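Local structure of Non-structural maintenance of chromosomes element 1 homolog (Xenopus laevis, 7DG2) at residues Q195-E198 and N199-I202; F102-T105 and M106-I109; E170-I173 and R174-Q178. The protein probably acts as a RING-type E3 ubiquitin ligase that, together with a MAGE protein, serves the SMC5-SMC6 complex in DNA repair. All coordinates share one frame; numbering follows the deposited sequence.

Interaction 1 of 3, residues Q195-E198 and N199-I202; sequences QLCE and NCGI. With ZN (zinc ion), chain H.
The backbone of C197 reaches across to I202 and G201 where Q195-E198 turns back into N199-I202, the two segments running roughly back on each other. At the mouth of the turn the N-H of C197 meets I202 O in the carbonyl plane, with N and O 2.9 Å apart. This bond is close to straight, with an N-H...O angle of 166°. G201 N returns a weak bond to C197 O, and the CA-H of L196 also leans on I202 O. G201 takes a positive phi, which suits glycine, as it has no CB to press on the carbonyl before it.

The side chain of C197 points into the turn. With SG anti to the backbone N (chi1 179°), the sulfur faces the amides of the following residues and the metal at once. C200 N donates to C197 SG over 3.4 Å in a nearly straight bond (171°), while N199 N makes a weaker, more bent one. Such N-H...S bonds probably temper the negative charge of the thiolate. The zinc ion lies 2.4 Å from C197 SG and 2.3 Å from C200 SG. Beside the metal ligand, CG1 of I202 packs on CB of C197 at 4.0 Å, and CD2 of L196 lies near G201 O.

This is a zinc knuckle, the CxxC turn of a RING finger, and C221 and C224 complete the four-cysteine site. W228 touches C197 and also donates its ring N-H to Q195 OE1. The turn links strand 195-196 to its antiparallel partner 203-204, where the backbones of Q195 and L204 are hydrogen-bonded, and Q195 rests on L206 and A209 of helix 206-212.

Interaction 2 of 3, residues F102-T105 and M106-I109; sequences FRKT and MELI
F102 meets M106 one turn further along the helix through the methyl of the methionine, whose CE comes obliquely to ring atom CE2 at 4.0 Å. M106 SD lies 5.3 Å from the centroid of the F102 ring and 56° off its normal, an oblique Met-aromatic contact. M106 leaves the backbone extended and bends only at its last torsion (chi3 55°), which swings the methyl back toward the ring and the R103 backbone. The ring itself meets F146 edge to face and M71 of the Nse4 chain.

R103 gives its carbonyl to E107 N, while its side chain makes a cation-pi contact with F75 of the Nse4 chain.

K104 lies alongside E107, its chain bent at chi2 and chi3 so that NZ donates to E107 OE2 at 2.7 Å. The lysine meets the carboxylate on its syn side, 22° out of the plane, in a salt bridge spaced i to i+3. A water donates to K104 O at 3.0 Å and more weakly to the same OE2, tying the carboxylate to the backbone.

T105 turns its methyl CG2 to CD1 of I109, 3.8 Å away, and its hydroxyl is bonded to L101 O one turn back. Its own carbonyl accepts I109 N at 2.9 Å.

Continuous i to i+4 bonding, as from M106 N to F102 O, makes this a regular alpha-helix, and the side chains make it amphipathic: the charged pair lies along one flank, while F102, T105, M106 and I109 form the buried face, against helices 119-128 and 163-176 and strand 158-161.

Interaction 3 of 3, residues E170-I173 and R174-Q178; sequences EHYI and RNTYQ
From E170 to Y177 the carbonyls of E170-I173 accept the amides of R174-Y177 in the last turns of helix 163-176, T176 N reaching Y172 O at 2.8 Å and Y177, where the chain leaves helical geometry, still giving its N-H to I173 O at 2.9 Å.

T176 lies over one face of the Y172 ring: its CB is 4.2 Å from the centroid and 15° off the normal, a CH-pi contact, and OG1 sits above the ring centre while bonding weakly to Y172 O. The Y172 ring, carried on a CG trans to the backbone N (chi1 175°), comes close to Y177, and a water joins the hydroxyls of both tyrosines, 2.9 Å from Y177 OH.

E170 OE1 rests over a face of the R174 guanidinium, 3.1 Å from NH2; as no N-H points at it, this salt bridge rests on charge alone. V190 N gives OE1 a hydrogen bond, and R174 NH1 donates to R188 O.

Those bonds tie the helix end to the chain at strand 190-191, where V190 also touches I173. On helix 96-111, I110 receives both I173 and Y177, and L72 of the Nse4 chain packs on Y172.

Along the chain the order is interaction 2, interaction 3, then interaction 1. Interactions 2 and 3 lie on helices 96-111 and 163-176, their centres 13 Å apart, and they touch directly: the Y177 ring packs on E107 CB, and the M106 methyl lies near both Y172 and Y177. F102, R103 and Y172 also meet the Nse4 chain, so this helix pair forms part of the Nse4-binding surface. Interaction 1 stands apart in the RING-like domain, its centre about 22 Å and 20 Å from those of interactions 2 and 3. Strand 190-191 of the zinc-binding region packs against helix 163-176, and I192 just after it meets I109, joining that region to the helical part.

Interaction 1 of 3, residues Q195-E198 and N199-I202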
loop_
_atom_site.group_PDB
_atom_site.type_symbol
_atom_site.label_atom_id
_atom_site.label_comp_id
_atom_site.label_asym_id
_atom_site.label_seq_id
_atom_site.Cartn_x
_atom_site.Cartn_y
_atom_site.Cartn_z
ATOM N N GLN A 195 10.541 30.682 -5.179
ATOM C CA GLN A 195 10.547 32.091 -5.546
ATOM C C GLN A 195 11.473 32.267 -6.741
ATOM O O GLN A 195 12.610 31.787 -6.723
ATOM C CB GLN A 195 11.016 32.963 -4.384
ATOM C CG GLN A 195 10.062 33.002 -3.217
ATOM C CD GLN A 195 10.443 34.071 -2.217
ATOM O OE1 GLN A 195 11.575 34.557 -2.217
ATOM N NE2 GLN A 195 9.494 34.458 -1.368
ATOM N N LEU A 196 10.987 32.944 -7.774
ATOM C CA LEU A 196 11.747 33.141 -9.000
ATOM C C LEU A 196 12.249 34.576 -9.081
ATOM O O LEU A 196 11.529 35.515 -8.729
ATOM C CB LEU A 196 10.897 32.839 -10.230
ATOM C CG LEU A 196 10.352 31.418 -10.360
ATOM C CD1 LEU A 196 9.235 31.397 -11.386
ATOM C CD2 LEU A 196 11.489 30.475 -10.750
ATOM N N CYS A 197 13.483 34.745 -9.552
ATOM C CA CYS A 197 13.904 36.077 -9.965
ATOM C C CYS A 197 13.057 36.511 -11.146
ATOM O O CYS A 197 12.922 35.781 -12.130
ATOM C CB CYS A 197 15.385 36.096 -10.339
ATOM S SG CYS A 197 15.915 37.748 -10.882
ATOM N N GLU A 198 12.452 37.691 -11.045
ATOM C CA GLU A 198 11.600 38.120 -12.141
ATOM C C GLU A 198 12.397 38.727 -13.280
ATOM O O GLU A 198 11.833 38.960 -14.355
ATOM C CB GLU A 198 10.541 39.092 -11.625
ATOM C CG GLU A 198 9.731 38.477 -10.487
ATOM C CD GLU A 198 8.468 39.246 -10.167
ATOM O OE1 GLU A 198 7.384 38.623 -10.153
ATOM O OE2 GLU A 198 8.563 40.467 -9.923
ATOM N N ASN A 199 13.695 38.953 -13.077
ATOM C CA ASN A 199 14.554 39.419 -14.156
ATOM C C ASN A 199 15.198 38.267 -14.923
ATOM O O ASN A 199 15.109 38.227 -16.153
ATOM C CB ASN A 199 15.632 40.359 -13.611
ATOM C CG ASN A 199 16.552 40.865 -14.697
ATOM O OD1 ASN A 199 16.112 41.537 -15.632
ATOM N ND2 ASN A 199 17.836 40.536 -14.588
ATOM N N CYS A 200 15.848 37.325 -14.225
ATOM C CA CYS A 200 16.588 36.261 -14.895
ATOM C C CYS A 200 15.989 34.872 -14.718
ATOM O O CYS A 200 16.471 33.927 -15.352
ATOM C CB CYS A 200 18.045 36.225 -14.416
ATOM S SG CYS A 200 18.271 35.461 -12.800
ATOM N N GLY A 201 14.981 34.711 -13.864
ATOM C CA GLY A 201 14.244 33.464 -13.792
ATOM C C GLY A 201 14.803 32.386 -12.884
ATOM O O GLY A 201 14.208 31.297 -12.812
ATOM N N ILE A 202 15.913 32.625 -12.189
ATOM C CA ILE A 202 16.482 31.551 -11.377
ATOM C C ILE A 202 15.577 31.287 -10.181
ATOM O O ILE A 202 14.935 32.211 -9.664
ATOM C CB ILE A 202 17.917 31.846 -10.911
ATOM C CG1 ILE A 202 17.967 33.100 -10.037
ATOM C CG2 ILE A 202 18.874 31.892 -12.106
ATOM C CD1 ILE A 202 18.058 32.805 -8.556
HETATM ZN ZN ZN H . 18.191 37.172 -11.243
#

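Interaction 2 of 3, residues F102-T105 and M106-I109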
loop_
_atom_site.group_PDB
_atom_site.type_symbol
_atom_site.label_atom_id
_atom_site.label_comp_id
_atom_site.label_asym_id
_atom_site.label_seq_id
_atom_site.Cartn_x
_atom_site.Cartn_y
_atom_site.Cartn_z
ATOM N N PHE A 102 -0.707 11.321 -15.461
ATOM C CA PHE A 102 0.168 11.700 -14.357
ATOM C C PHE A 102 1.414 12.412 -14.878
ATOM O O PHE A 102 1.806 13.465 -14.355
ATOM C CB PHE A 102 0.580 10.480 -13.507
ATOM C CG PHE A 102 1.455 10.869 -12.349
ATOM C CD1 PHE A 102 0.897 11.403 -11.204
ATOM C CD2 PHE A 102 2.834 10.770 -12.437
ATOM C CE1 PHE A 102 1.711 11.805 -10.153
ATOM C CE2 PHE A 102 3.643 11.187 -11.403
ATOM C CZ PHE A 102 3.073 11.706 -10.263
ATOM N N ARG A 103 2.034 11.867 -15.935
ATOM C CA ARG A 103 3.264 12.465 -16.441
ATOM C C ARG A 103 3.009 13.854 -17.014
ATOM O O ARG A 103 3.807 14.772 -16.784
ATOM C CB ARG A 103 3.909 11.573 -17.499
ATOM C CG ARG A 103 4.466 10.259 -16.923
ATOM C CD ARG A 103 5.388 9.545 -17.923
ATOM N NE ARG A 103 4.736 9.273 -19.200
ATOM C CZ ARG A 103 4.040 8.171 -19.476
ATOM N NH1 ARG A 103 3.485 8.018 -20.677
ATOM N NH2 ARG A 103 3.885 7.225 -18.558
ATOM N N LYS A 104 1.910 14.030 -17.757
ATOM C CA LYS A 104 1.627 15.358 -18.309
ATOM C C LYS A 104 1.287 16.350 -17.207
ATOM O O LYS A 104 1.650 17.531 -17.293
ATOM C CB LYS A 104 0.489 15.295 -19.338
ATOM C CG LYS A 104 0.780 14.427 -20.570
ATOM C CD LYS A 104 2.056 14.858 -21.288
ATOM C CE LYS A 104 1.918 16.233 -21.930
ATOM N NZ LYS A 104 3.160 16.610 -22.691
ATOM N N THR A 105 0.588 15.893 -16.158
ATOM C CA THR A 105 0.290 16.770 -15.024
ATOM C C THR A 105 1.568 17.162 -14.288
ATOM O O THR A 105 1.772 18.333 -13.938
ATOM C CB THR A 105 -0.695 16.064 -14.080
ATOM O OG1 THR A 105 -1.921 15.790 -14.783
ATOM C CG2 THR A 105 -1.001 16.922 -12.853
ATOM N N MET A 106 2.439 16.188 -14.036
ATOM C CA MET A 106 3.742 16.474 -13.449
ATOM C C MET A 106 4.527 17.471 -14.294
ATOM O O MET A 106 5.130 18.409 -13.762
ATOM C CB MET A 106 4.528 15.166 -13.291
ATOM C CG MET A 106 6.003 15.370 -12.986
ATOM S SD MET A 106 6.824 13.834 -12.458
ATOM C CE MET A 106 6.444 12.745 -13.805
ATOM N N GLU A 107 4.507 17.300 -15.617
ATOM C CA GLU A 107 5.220 18.229 -16.487
ATOM C C GLU A 107 4.671 19.641 -16.351
ATOM O O GLU A 107 5.439 20.602 -16.246
ATOM C CB GLU A 107 5.139 17.754 -17.940
ATOM C CG GLU A 107 5.690 18.758 -18.948
ATOM C CD GLU A 107 5.515 18.309 -20.391
ATOM O OE1 GLU A 107 6.133 18.933 -21.280
ATOM O OE2 GLU A 107 4.770 17.334 -20.635
ATOM N N LEU A 108 3.347 19.788 -16.330
ATOM C CA LEU A 108 2.766 21.121 -16.156
ATOM C C LEU A 108 3.122 21.706 -14.789
ATOM O O LEU A 108 3.402 22.904 -14.671
ATOM C CB LEU A 108 1.248 21.053 -16.354
ATOM C CG LEU A 108 0.475 22.365 -16.323
ATOM C CD1 LEU A 108 1.186 23.359 -17.203
ATOM C CD2 LEU A 108 -0.941 22.106 -16.835
ATOM N N ILE A 109 3.112 20.873 -13.744
ATOM C CA ILE A 109 3.510 21.333 -12.413
ATOM C C ILE A 109 4.955 21.819 -12.426
ATOM O O ILE A 109 5.282 22.863 -11.854
ATOM C CB ILE A 109 3.290 20.205 -11.391
ATOM C CG1 ILE A 109 1.799 20.103 -11.051
ATOM C CG2 ILE A 109 4.168 20.400 -10.167
ATOM C CD1 ILE A 109 1.380 18.734 -10.472
HETATM O O HOH W 1 2.049 18.853 -19.929
#

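Interaction 3 of 3, residues E170-I173 and R174-Q178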
loop_
_atom_site.group_PDB
_atom_site.type_symbol
_atom_site.label_atom_id
_atom_site.label_comp_id
_atom_site.label_asym_id
_atom_site.label_seq_id
_atom_site.Cartn_x
_atom_site.Cartn_y
_atom_site.Cartn_z
ATOM N N GLU A 170 13.198 12.696 -7.723
ATOM C CA GLU A 170 14.157 13.806 -7.759
ATOM C C GLU A 170 15.099 13.711 -8.953
ATOM O O GLU A 170 15.240 14.661 -9.731
ATOM C CB GLU A 170 14.949 13.827 -6.442
ATOM C CG GLU A 170 16.166 14.755 -6.404
ATOM C CD GLU A 170 15.799 16.200 -6.103
ATOM O OE1 GLU A 170 16.503 17.112 -6.596
ATOM O OE2 GLU A 170 14.813 16.426 -5.364
ATOM N N HIS A 171 15.757 12.566 -9.121
ATOM C CA HIS A 171 16.746 12.457 -10.181
ATOM C C HIS A 171 16.102 12.185 -11.526
ATOM O O HIS A 171 16.605 12.650 -12.555
ATOM C CB HIS A 171 17.763 11.385 -9.805
ATOM C CG HIS A 171 18.411 11.656 -8.486
ATOM N ND1 HIS A 171 17.882 11.212 -7.293
ATOM C CD2 HIS A 171 19.497 12.400 -8.165
ATOM C CE1 HIS A 171 18.638 11.637 -6.296
ATOM N NE2 HIS A 171 19.623 12.361 -6.798
ATOM N N TYR A 172 14.983 11.466 -11.535
ATOM C CA TYR A 172 14.221 11.307 -12.765
ATOM C C TYR A 172 13.836 12.664 -13.350
ATOM O O TYR A 172 13.998 12.910 -14.551
ATOM C CB TYR A 172 12.985 10.458 -12.483
ATOM C CG TYR A 172 12.059 10.320 -13.645
ATOM C CD1 TYR A 172 12.233 9.311 -14.584
ATOM C CD2 TYR A 172 11.005 11.204 -13.815
ATOM C CE1 TYR A 172 11.374 9.188 -15.654
ATOM C CE2 TYR A 172 10.150 11.093 -14.877
ATOM C CZ TYR A 172 10.335 10.082 -15.793
ATOM O OH TYR A 172 9.467 9.985 -16.848
ATOM N N ILE A 173 13.327 13.560 -12.506
ATOM C CA ILE A 173 12.935 14.894 -12.965
ATOM C C ILE A 173 14.145 15.667 -13.475
ATOM O O ILE A 173 14.084 16.325 -14.522
ATOM C CB ILE A 173 12.224 15.652 -11.826
ATOM C CG1 ILE A 173 10.846 15.043 -11.555
ATOM C CG2 ILE A 173 12.120 17.168 -12.146
ATOM C CD1 ILE A 173 10.213 15.503 -10.235
ATOM N N ARG A 174 15.256 15.620 -12.731
ATOM C CA ARG A 174 16.458 16.358 -13.124
ATOM C C ARG A 174 16.918 15.972 -14.522
ATOM O O ARG A 174 17.393 16.823 -15.286
ATOM C CB ARG A 174 17.583 16.104 -12.118
ATOM C CG ARG A 174 17.787 17.178 -11.084
ATOM C CD ARG A 174 19.189 17.067 -10.492
ATOM N NE ARG A 174 19.190 16.461 -9.162
ATOM C CZ ARG A 174 19.517 17.117 -8.052
ATOM N NH1 ARG A 174 19.876 18.394 -8.120
ATOM N NH2 ARG A 174 19.496 16.502 -6.877
ATOM N N ASN A 175 16.785 14.694 -14.875
ATOM C CA ASN A 175 17.283 14.188 -16.148
ATOM C C ASN A 175 16.239 14.238 -17.253
ATOM O O ASN A 175 16.559 14.624 -18.383
ATOM C CB ASN A 175 17.797 12.755 -15.963
ATOM C CG ASN A 175 18.944 12.680 -14.972
ATOM O OD1 ASN A 175 19.798 13.571 -14.921
ATOM N ND2 ASN A 175 18.965 11.622 -14.164
ATOM N N THR A 176 14.994 13.865 -16.951
ATOM C CA THR A 176 13.949 13.852 -17.969
ATOM C C THR A 176 13.512 15.261 -18.349
ATOM O O THR A 176 13.090 15.491 -19.489
ATOM C CB THR A 176 12.752 13.047 -17.464
ATOM O OG1 THR A 176 13.163 11.698 -17.227
ATOM C CG2 THR A 176 11.605 13.060 -18.464
ATOM N N TYR A 177 13.592 16.206 -17.419
ATOM C CA TYR A 177 13.133 17.571 -17.651
ATOM C C TYR A 177 14.261 18.573 -17.452
ATOM O O TYR A 177 14.044 19.675 -16.957
ATOM C CB TYR A 177 11.962 17.917 -16.733
ATOM C CG TYR A 177 10.744 17.026 -16.883
ATOM C CD1 TYR A 177 9.782 17.288 -17.852
ATOM C CD2 TYR A 177 10.546 15.941 -16.041
ATOM C CE1 TYR A 177 8.663 16.489 -17.987
ATOM C CE2 TYR A 177 9.430 15.132 -16.167
ATOM C CZ TYR A 177 8.492 15.410 -17.141
ATOM O OH TYR A 177 7.379 14.608 -17.265
ATOM N N GLN A 178 15.487 18.206 -17.845
ATOM C CA GLN A 178 16.639 19.059 -17.558
ATOM C C GLN A 178 16.490 20.447 -18.171
ATOM O O GLN A 178 16.999 21.429 -17.616
ATOM C CB GLN A 178 17.928 18.405 -18.054
ATOM C CG GLN A 178 19.183 19.103 -17.535
ATOM C CD GLN A 178 20.463 18.485 -18.056
ATOM O OE1 GLN A 178 20.467 17.819 -19.093
ATOM N NE2 GLN A 178 21.559 18.696 -17.336
HETATM O O HOH W 2 7.937 11.758 -17.733
#